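Local coordinates for metallophosphoesterase TT1561-like domain-containing protein (Aquifex aeolicus, PDB 2YVT) that is of unknown function but belongs to the calcineurin-like metallophosphoesterase superfamily and so probably hydrolyses phosphate esters with the help of bound metal ions, at residues I137-G140 with G141-E145. Residues are numbered along the deposited sequence; the frame is centred on the assembly and turned at random.
Sequences IGFG and GLLTE
Phe139 and Leu143 meet on the inner side of a Gly-Gly break in strand 134-144, the second strand of a beta hairpin with strand 126-130. The Phe139 backbone is hydrogen-bonded to Ile179 of strand 175-180. With CG anti to the backbone N (chi1 -157°) and beside the carbonyl carbon, its ring stands out to the side of the strand, where Phe139 CD2 lies 4.1 Å from Leu143 CD2; the methyl approaches the ring obliquely. Tyr156 meets the same ring edge-to-face, and Val161 of helix 158-164 touches both side chains. Backbone O of Phe139 accepts from a water at 2.7 Å, which also donates to Gly141 O at 2.7 Å and so bridges the break. Gly140 follows, its N bonded to His124 ND1, while Leu143 CD2 lies 3.7 Å from Gly140 O in a purely van der Waals contact. Gly141, at a positive phi of 80°, turns the chain into the short run 142-144; Thr182 OG1 is hydrogen-bonded to both Gly141 O and Leu143 N across this turn. No direct hydrogen bond joins the two halves. The break is therefore held by apolar contact between Phe139 and Leu143, while the water, His124 and Thr182 bind its backbone polar atoms.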
loop_
_atom_site.group_PDB
_atom_site.type_symbol
_atom_site.label_atom_id
_atom_site.label_comp_id
_atom_site.label_asym_id
_atom_site.label_seq_id
_atom_site.Cartn_x
_atom_site.Cartn_y
_atom_site.Cartn_z
ATOM N N ILE A 137 -2.050 10.830 1.573
ATOM C CA ILE A 137 -2.471 10.145 2.796
ATOM C C ILE A 137 -2.306 8.651 2.582
ATOM O O ILE A 137 -2.687 8.130 1.533
ATOM C CB ILE A 137 -3.944 10.455 3.117
ATOM C CG1 ILE A 137 -4.124 11.959 3.346
ATOM C CG2 ILE A 137 -4.424 9.675 4.342
ATOM C CD1 ILE A 137 -5.561 12.365 3.362
ATOM N N GLY A 138 -1.738 7.963 3.567
ATOM C CA GLY A 138 -1.604 6.510 3.501
ATOM C C GLY A 138 -2.240 5.820 4.688
ATOM O O GLY A 138 -2.132 6.286 5.820
ATOM N N PHE A 139 -2.912 4.703 4.434
ATOM C CA PHE A 139 -3.441 3.883 5.518
ATOM C C PHE A 139 -3.391 2.435 5.039
ATOM O O PHE A 139 -4.184 2.012 4.187
ATOM C CB PHE A 139 -4.870 4.318 5.895
ATOM C CG PHE A 139 -5.285 3.927 7.302
ATOM C CD1 PHE A 139 -5.818 4.888 8.167
ATOM C CD2 PHE A 139 -5.142 2.621 7.765
ATOM C CE1 PHE A 139 -6.207 4.556 9.471
ATOM C CE2 PHE A 139 -5.523 2.268 9.069
ATOM C CZ PHE A 139 -6.066 3.241 9.922
ATOM N N GLY A 140 -2.413 1.700 5.557
ATOM C CA GLY A 140 -2.168 0.327 5.134
ATOM C C GLY A 140 -2.951 -0.731 5.889
ATOM O O GLY A 140 -3.855 -0.431 6.680
ATOM N N GLY A 141 -2.607 -1.983 5.624
ATOM C CA GLY A 141 -3.275 -3.105 6.263
ATOM C C GLY A 141 -4.607 -3.450 5.632
ATOM O O GLY A 141 -5.131 -2.706 4.799
ATOM N N LEU A 142 -5.156 -4.588 6.041
ATOM C CA LEU A 142 -6.475 -5.019 5.583
ATOM C C LEU A 142 -7.531 -4.280 6.385
ATOM O O LEU A 142 -7.590 -4.409 7.606
ATOM C CB LEU A 142 -6.633 -6.528 5.760
ATOM C CG LEU A 142 -7.876 -7.120 5.091
ATOM C CD1 LEU A 142 -7.770 -7.069 3.563
ATOM C CD2 LEU A 142 -8.080 -8.543 5.576
ATOM N N LEU A 143 -8.355 -3.498 5.696
ATOM C CA LEU A 143 -9.428 -2.755 6.363
ATOM C C LEU A 143 -10.669 -3.634 6.344
ATOM O O LEU A 143 -11.027 -4.220 5.311
ATOM C CB LEU A 143 -9.661 -1.393 5.697
ATOM C CG LEU A 143 -8.381 -0.562 5.501
ATOM C CD1 LEU A 143 -8.687 0.839 4.998
ATOM C CD2 LEU A 143 -7.511 -0.522 6.779
ATOM N N THR A 144 -11.269 -3.762 7.521
ATOM C CA THR A 144 -12.333 -4.722 7.781
ATOM C C THR A 144 -13.412 -4.051 8.604
ATOM O O THR A 144 -13.243 -2.928 9.084
ATOM C CB THR A 144 -11.824 -5.927 8.615
ATOM O OG1 THR A 144 -11.529 -5.493 9.952
ATOM C CG2 THR A 144 -10.583 -6.571 7.986
ATOM N N GLU A 145 -14.515 -4.760 8.809
ATOM C CA GLU A 145 -15.579 -4.222 9.637
ATOM C C GLU A 145 -15.230 -4.263 11.115
ATOM O O GLU A 145 -15.482 -3.288 11.820
ATOM C CB GLU A 145 -16.911 -4.929 9.368
ATOM C CG GLU A 145 -17.434 -4.680 7.951
ATOM C CD GLU A 145 -17.677 -3.204 7.637
ATOM O OE1 GLU A 145 -17.709 -2.367 8.564
ATOM O OE2 GLU A 145 -17.821 -2.866 6.443
HETATM O O HOH W 1 -5.495 -0.317 3.621
#